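Local coordinates for protein Isomerase/lactonizing enzyme (Agrobacterium fabrum str. C58, PDB 2NQL) that belongs to the mandelate racemase/muconate lactonizing enzyme group of the enolase superfamily and holds a sodium ion in its barrel domain, at residues F153-P161 against L337-S345; P236-T245 against V260-W268. One frame throughout, in Å; residues are numbered along the deposited sequence.

Contact 1 (F153-P161 against L337-S345)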
# COMPACT_ATOMS: atom_id res chain seq x y z
N PHE A 153 1.11 31.16 -7.49
CA PHE A 153 2.49 30.68 -7.61
C PHE A 153 2.73 30.12 -9.01
O PHE A 153 1.76 29.93 -9.76
CB PHE A 153 2.84 29.64 -6.51
CG PHE A 153 1.78 28.58 -6.28
CD1 PHE A 153 1.53 27.58 -7.23
CD2 PHE A 153 1.06 28.56 -5.08
CE1 PHE A 153 0.57 26.60 -7.00
CE2 PHE A 153 0.12 27.57 -4.84
CZ PHE A 153 -0.13 26.59 -5.80
N PRO A 154 4.01 29.90 -9.38
CA PRO A 154 4.31 29.44 -10.73
C PRO A 154 3.72 28.08 -11.10
O PRO A 154 3.56 27.21 -10.24
CB PRO A 154 5.85 29.37 -10.72
CG PRO A 154 6.23 30.42 -9.75
CD PRO A 154 5.26 30.17 -8.65
N ALA A 155 3.41 27.93 -12.38
CA ALA A 155 2.90 26.69 -12.93
C ALA A 155 3.76 26.30 -14.13
O ALA A 155 4.14 27.17 -14.93
CB ALA A 155 1.45 26.87 -13.35
N TYR A 156 4.12 25.02 -14.24
CA TYR A 156 4.83 24.53 -15.42
C TYR A 156 3.95 23.66 -16.28
O TYR A 156 3.11 22.91 -15.77
CB TYR A 156 6.15 23.84 -15.07
CG TYR A 156 6.07 22.44 -14.50
CD1 TYR A 156 6.01 21.31 -15.34
CD2 TYR A 156 6.06 22.23 -13.12
CE1 TYR A 156 5.97 20.03 -14.82
CE2 TYR A 156 6.03 20.92 -12.58
CZ TYR A 156 5.97 19.85 -13.44
OH TYR A 156 5.93 18.57 -12.94
N VAL A 157 4.17 23.76 -17.59
CA VAL A 157 3.40 23.01 -18.57
C VAL A 157 3.81 21.55 -18.61
O VAL A 157 4.99 21.20 -18.74
CB VAL A 157 3.52 23.63 -20.00
CG1 VAL A 157 2.69 22.86 -21.01
CG2 VAL A 157 3.05 25.06 -19.97
N SER A 158 2.81 20.69 -18.51
CA SER A 158 3.04 19.28 -18.59
C SER A 158 2.07 18.74 -19.64
O SER A 158 0.90 19.16 -19.70
CB SER A 158 2.75 18.67 -17.22
OG SER A 158 3.20 17.35 -17.15
N GLY A 159 2.56 17.84 -20.47
CA GLY A 159 1.69 17.18 -21.44
C GLY A 159 1.91 17.87 -22.76
O GLY A 159 1.55 19.03 -22.93
N LEU A 160 2.53 17.15 -23.70
CA LEU A 160 2.63 17.63 -25.07
C LEU A 160 2.00 16.57 -25.97
O LEU A 160 2.72 15.77 -26.58
CB LEU A 160 4.10 17.90 -25.45
CG LEU A 160 4.86 18.99 -24.66
CD1 LEU A 160 6.34 18.96 -25.00
CD2 LEU A 160 4.27 20.41 -24.87
N PRO A 161 0.64 16.53 -26.03
CA PRO A 161 -0.02 15.47 -26.76
C PRO A 161 -0.02 15.74 -28.26
O PRO A 161 -1.08 16.04 -28.87
CB PRO A 161 -1.44 15.47 -26.20
CG PRO A 161 -1.67 16.88 -25.73
CD PRO A 161 -0.33 17.46 -25.40
N LEU A 337 8.03 25.68 -1.59
CA LEU A 337 7.33 25.68 -2.88
C LEU A 337 8.03 26.51 -3.95
O LEU A 337 8.25 27.72 -3.78
CB LEU A 337 5.88 26.15 -2.74
CG LEU A 337 5.06 25.95 -4.03
CD1 LEU A 337 4.58 24.52 -4.09
CD2 LEU A 337 3.89 26.87 -4.04
N LYS A 338 8.36 25.86 -5.07
CA LYS A 338 8.88 26.57 -6.24
C LYS A 338 7.84 26.80 -7.33
O LYS A 338 7.95 27.72 -8.12
CB LYS A 338 10.12 25.88 -6.78
CG LYS A 338 11.29 25.87 -5.77
CD LYS A 338 11.83 27.29 -5.55
CE LYS A 338 13.04 27.32 -4.63
NZ LYS A 338 12.64 27.15 -3.19
N GLY A 339 6.81 25.95 -7.34
CA GLY A 339 5.72 26.03 -8.31
C GLY A 339 5.04 24.67 -8.36
O GLY A 339 5.17 23.86 -7.43
N HIS A 340 4.32 24.40 -9.44
CA HIS A 340 3.30 23.33 -9.45
C HIS A 340 3.04 22.85 -10.87
O HIS A 340 2.98 23.65 -11.83
CB HIS A 340 2.03 23.87 -8.78
CG HIS A 340 1.08 22.82 -8.27
ND1 HIS A 340 0.42 21.93 -9.10
CD2 HIS A 340 0.62 22.57 -7.01
CE1 HIS A 340 -0.39 21.17 -8.38
NE2 HIS A 340 -0.28 21.53 -7.11
N GLU A 341 2.93 21.53 -11.03
CA GLU A 341 2.54 20.98 -12.33
C GLU A 341 1.17 21.49 -12.79
O GLU A 341 0.24 21.64 -11.98
CB GLU A 341 2.58 19.45 -12.29
CG GLU A 341 2.48 18.80 -13.66
CD GLU A 341 2.75 17.31 -13.62
OE1 GLU A 341 2.80 16.74 -12.53
OE2 GLU A 341 2.91 16.69 -14.69
N PHE A 342 1.09 21.80 -14.08
CA PHE A 342 -0.14 22.23 -14.73
C PHE A 342 -0.44 21.35 -15.95
O PHE A 342 0.30 21.33 -16.94
CB PHE A 342 -0.05 23.74 -15.10
CG PHE A 342 -1.21 24.26 -15.92
CD1 PHE A 342 -2.53 24.21 -15.45
CD2 PHE A 342 -0.97 24.85 -17.17
CE1 PHE A 342 -3.59 24.74 -16.21
CE2 PHE A 342 -2.05 25.39 -17.93
CZ PHE A 342 -3.34 25.32 -17.45
N GLN A 343 -1.53 20.60 -15.85
CA GLN A 343 -2.00 19.75 -16.93
C GLN A 343 -3.09 20.50 -17.67
O GLN A 343 -4.27 20.33 -17.37
CB GLN A 343 -2.58 18.45 -16.35
CG GLN A 343 -1.57 17.56 -15.66
CD GLN A 343 -1.04 16.49 -16.58
OE1 GLN A 343 0.11 16.55 -17.03
NE2 GLN A 343 -1.88 15.50 -16.87
N HIS A 344 -2.68 21.33 -18.62
CA HIS A 344 -3.59 22.20 -19.33
C HIS A 344 -4.79 21.47 -19.94
O HIS A 344 -5.92 21.95 -19.86
CB HIS A 344 -2.80 22.98 -20.40
CG HIS A 344 -2.01 22.11 -21.33
ND1 HIS A 344 -2.48 21.72 -22.56
CD2 HIS A 344 -0.80 21.52 -21.19
CE1 HIS A 344 -1.58 20.96 -23.16
NE2 HIS A 344 -0.55 20.82 -22.34
N SER A 345 -4.54 20.28 -20.49
CA SER A 345 -5.52 19.49 -21.22
C SER A 345 -6.59 18.92 -20.30
O SER A 345 -7.65 18.55 -20.76
CB SER A 345 -4.80 18.30 -21.83
OG SER A 345 -3.78 18.70 -22.72
O HOH W 1 -1.74 18.37 -20.10

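Contact 2 (P236-T245 against V260-W268). With NA (sodium ion), chain G.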
# COMPACT_ATOMS: atom_id res chain seq x y z
N PRO A 236 18.95 20.19 -18.59
CA PRO A 236 17.69 19.78 -17.95
C PRO A 236 17.47 20.42 -16.58
O PRO A 236 18.38 20.48 -15.74
CB PRO A 236 17.82 18.25 -17.84
CG PRO A 236 19.28 17.99 -17.82
CD PRO A 236 19.88 19.05 -18.71
N TRP A 237 16.25 20.91 -16.39
CA TRP A 237 15.81 21.50 -15.13
C TRP A 237 15.87 20.46 -14.01
O TRP A 237 16.50 20.70 -12.97
CB TRP A 237 14.39 22.03 -15.34
CG TRP A 237 13.62 22.56 -14.17
CD1 TRP A 237 14.10 23.01 -12.97
CD2 TRP A 237 12.21 22.74 -14.13
NE1 TRP A 237 13.06 23.44 -12.17
CE2 TRP A 237 11.88 23.29 -12.87
CE3 TRP A 237 11.17 22.48 -15.05
CZ2 TRP A 237 10.57 23.55 -12.49
CZ3 TRP A 237 9.86 22.76 -14.68
CH2 TRP A 237 9.58 23.31 -13.41
N PHE A 238 15.21 19.33 -14.21
CA PHE A 238 15.37 18.17 -13.35
C PHE A 238 15.13 16.88 -14.12
O PHE A 238 14.53 16.90 -15.21
CB PHE A 238 14.50 18.27 -12.08
CG PHE A 238 13.01 18.41 -12.35
CD1 PHE A 238 12.22 17.30 -12.64
CD2 PHE A 238 12.40 19.66 -12.25
CE1 PHE A 238 10.83 17.42 -12.85
CE2 PHE A 238 11.01 19.80 -12.47
CZ PHE A 238 10.23 18.67 -12.78
N ALA A 239 15.61 15.77 -13.56
CA ALA A 239 15.31 14.43 -14.07
C ALA A 239 14.39 13.78 -13.05
O ALA A 239 14.75 13.62 -11.90
CB ALA A 239 16.60 13.61 -14.26
N GLU A 240 13.17 13.46 -13.49
CA GLU A 240 12.15 12.95 -12.57
C GLU A 240 12.05 11.43 -12.71
O GLU A 240 12.12 10.91 -13.83
CB GLU A 240 10.81 13.65 -12.86
CG GLU A 240 9.59 12.88 -12.39
CD GLU A 240 8.29 13.56 -12.78
OE1 GLU A 240 8.30 14.76 -13.11
OE2 GLU A 240 7.22 12.91 -12.70
N ALA A 241 11.88 10.73 -11.58
CA ALA A 241 11.58 9.28 -11.56
C ALA A 241 12.56 8.47 -12.44
O ALA A 241 12.16 7.82 -13.42
CB ALA A 241 10.11 9.01 -11.97
N PRO A 242 13.87 8.57 -12.13
CA PRO A 242 14.87 7.90 -12.97
C PRO A 242 14.81 6.36 -12.93
O PRO A 242 15.17 5.70 -13.91
CB PRO A 242 16.19 8.39 -12.38
CG PRO A 242 15.89 8.73 -10.98
CD PRO A 242 14.50 9.29 -11.01
N VAL A 243 14.37 5.80 -11.80
CA VAL A 243 14.33 4.34 -11.61
C VAL A 243 13.00 3.93 -10.96
O VAL A 243 12.21 4.80 -10.61
CB VAL A 243 15.52 3.80 -10.76
CG1 VAL A 243 16.82 4.01 -11.50
CG2 VAL A 243 15.58 4.48 -9.42
N TRP A 244 12.77 2.63 -10.82
CA TRP A 244 11.55 2.14 -10.16
C TRP A 244 11.45 2.65 -8.74
O TRP A 244 12.46 2.86 -8.06
CB TRP A 244 11.50 0.62 -10.17
CG TRP A 244 11.50 0.05 -11.53
CD1 TRP A 244 12.55 -0.55 -12.16
CD2 TRP A 244 10.39 0.00 -12.44
NE1 TRP A 244 12.16 -0.98 -13.41
CE2 TRP A 244 10.84 -0.65 -13.60
CE3 TRP A 244 9.06 0.44 -12.38
CZ2 TRP A 244 10.01 -0.88 -14.71
CZ3 TRP A 244 8.24 0.23 -13.48
CH2 TRP A 244 8.72 -0.42 -14.63
N THR A 245 10.21 2.87 -8.30
CA THR A 245 9.92 3.37 -6.95
C THR A 245 10.57 2.54 -5.83
O THR A 245 11.10 3.08 -4.85
CB THR A 245 8.40 3.38 -6.67
OG1 THR A 245 7.70 3.96 -7.78
CG2 THR A 245 8.10 4.15 -5.38
N VAL A 260 22.63 16.81 -12.24
CA VAL A 260 21.25 17.11 -12.63
C VAL A 260 20.34 16.85 -11.43
O VAL A 260 20.41 15.77 -10.84
CB VAL A 260 20.83 16.29 -13.88
CG1 VAL A 260 19.38 16.56 -14.24
CG2 VAL A 260 21.76 16.64 -15.07
N PRO A 261 19.55 17.86 -11.01
CA PRO A 261 18.64 17.70 -9.88
C PRO A 261 17.69 16.51 -10.07
O PRO A 261 17.15 16.31 -11.17
CB PRO A 261 17.85 19.01 -9.87
CG PRO A 261 18.82 20.00 -10.46
CD PRO A 261 19.49 19.24 -11.56
N ILE A 262 17.51 15.72 -9.02
CA ILE A 262 16.63 14.55 -9.11
C ILE A 262 15.31 14.87 -8.43
O ILE A 262 15.29 15.39 -7.32
CB ILE A 262 17.27 13.26 -8.54
CG1 ILE A 262 18.61 12.92 -9.24
CG2 ILE A 262 16.29 12.07 -8.59
CD1 ILE A 262 18.54 12.81 -10.73
N ALA A 263 14.20 14.57 -9.11
CA ALA A 263 12.87 14.84 -8.56
C ALA A 263 12.10 13.52 -8.43
O ALA A 263 12.10 12.72 -9.36
CB ALA A 263 12.12 15.81 -9.48
N VAL A 264 11.43 13.32 -7.29
CA VAL A 264 10.65 12.10 -7.07
C VAL A 264 9.47 12.43 -6.15
O VAL A 264 9.44 13.51 -5.54
CB VAL A 264 11.50 10.97 -6.37
CG1 VAL A 264 12.52 10.37 -7.31
CG2 VAL A 264 12.17 11.51 -5.09
N GLY A 265 8.50 11.53 -6.05
CA GLY A 265 7.54 11.58 -4.95
C GLY A 265 6.06 11.51 -5.28
O GLY A 265 5.25 11.41 -4.36
N GLU A 266 5.69 11.54 -6.56
CA GLU A 266 4.27 11.56 -6.94
C GLU A 266 3.53 10.32 -6.45
O GLU A 266 2.34 10.39 -6.11
CB GLU A 266 4.09 11.73 -8.45
CG GLU A 266 4.42 10.47 -9.26
CD GLU A 266 4.17 10.65 -10.71
OE1 GLU A 266 4.84 11.53 -11.28
OE2 GLU A 266 3.30 9.96 -11.28
N GLU A 267 4.25 9.20 -6.35
CA GLU A 267 3.61 7.94 -6.02
C GLU A 267 3.77 7.58 -4.53
O GLU A 267 3.34 6.52 -4.09
CB GLU A 267 4.17 6.84 -6.92
CG GLU A 267 5.60 6.40 -6.55
CD GLU A 267 6.71 7.18 -7.26
OE1 GLU A 267 6.59 8.40 -7.43
OE2 GLU A 267 7.73 6.57 -7.65
N TRP A 268 4.38 8.48 -3.77
CA TRP A 268 4.41 8.35 -2.30
C TRP A 268 3.02 8.52 -1.70
O TRP A 268 2.08 8.94 -2.39
CB TRP A 268 5.35 9.37 -1.68
CG TRP A 268 6.78 9.18 -2.05
CD1 TRP A 268 7.35 8.11 -2.65
CD2 TRP A 268 7.82 10.13 -1.83
NE1 TRP A 268 8.70 8.33 -2.83
CE2 TRP A 268 9.01 9.56 -2.33
CE3 TRP A 268 7.85 11.42 -1.28
CZ2 TRP A 268 10.24 10.24 -2.29
CZ3 TRP A 268 9.08 12.09 -1.25
CH2 TRP A 268 10.25 11.49 -1.73
NA NA G . 5.70 13.50 -11.13
O HOH W 2 7.37 12.23 -9.11
O HOH W 3 5.16 15.80 -11.27

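Contact 1 (F153-P161 against L337-S345)
Ala155, Tyr156 and Val157 pair in parallel with His340, Glu341 and Phe342, which brings the 340-342 strand alongside the first strand of the enolase-type barrel sheet. Three backbone bonds establish the register: Tyr156 N to His340 O (3.0 Å), Phe342 N to Tyr156 O, and Ser158 N to Phe342 O.

Aromatic contacts lie on both faces of the strand pair. On the His340 side, Leu337 CD2 sits over one face of the Phe153 ring, 3.7 Å from its centroid. The His340 ring runs nearly parallel to that of Phe153 but is displaced, centroids 5.9 Å apart, so little of one ring covers the other. On the opposite side the Tyr156 ring receives Glu341 CA over one face, 3.9 Å from its centroid; its OH bonds to Lys184 of the neighbouring strand.

Polar side chains add two bonds, one beside Tyr156 and one past the end of the strand pairing. Ser158 OG gives its proton to the anti lone pair of Glu341 OE2 at 2.6 Å, while the backbone N of Ala316 holds Glu341 OE1, so both carboxylate oxygens are engaged. His344 has CG between its backbone N and carbonyl carbon (chi1 54°), turning the imidazole back toward the 153-161 segment. There His344 NE2 donates to Gly159 O at 2.8 Å, nearly straight at 168°, with that oxygen only 6° out of the ring plane.

Contact 2 (P236-T245 against V260-W268)
Glu240 OE2 and Glu266 OE1 converge on one sodium ion, at 2.3 and 2.1 Å. Glu240 OE2 and Glu266 OE1 lie only 3.1 Å apart, and their carboxylate planes are turned 61° from each other; the cation between them probably offsets the repulsion of like charges. Water 3 coordinates the sodium ion at 2.4 Å. The more distant water 2, also a ligand of the ion, accepts a hydrogen bond from Glu266 N. Glu240 reaches the ion with an extended chain, CG trans to the backbone N (chi1 158°), while its OE1 is held by Lys184 and Gln287.

A second carboxylate grip lies farther along both segments. Thr245 OG1 donates to the anti lone pair of Glu267 OE2 at 2.6 Å, and Trp217 NE1 also bonds to that oxygen. Arg110 of the second subunit packs on Thr245, placing this end near the dimer interface.

Beneath the ion, parallel strands 239-240 and 262-264 are joined by Ala239 N to Pro261 O, Ala263 N to Ala239 O and Ala241 N to Ala263 O. On the same side as Glu240, Ala263 CB meets Phe238 CD1 at 3.5 Å; on the other, Ala239 CB touches Ile262 CD1. Carboxylates at, or just beyond, the C-terminal ends of successive parallel strands and sharing a metal are typical of the enolase-superfamily barrel.

In the fold
From the N terminus, the chain first builds strands 5-15 to 64-70 and a run of helices before entering the barrel at strand 152-158. Contact 1 joins this strand to 340-342, so it closes a long loop spanning the intervening barrel strands and helices. Contact 2 lies wholly within that span: its much shorter loop runs through helix 248-255, making a beta-alpha-beta unit of strands 239-240 and 262-264. Both contacts belong to the same curled sheet, with centres about 16 Å apart, and strands 182-186 and 210-214 link them. They also touch directly, Tyr156 CD2 lying 3.7 Å from Trp237 CH2, while Lys184, on strand 182-186, serves as a shared polar partner of the two contacts.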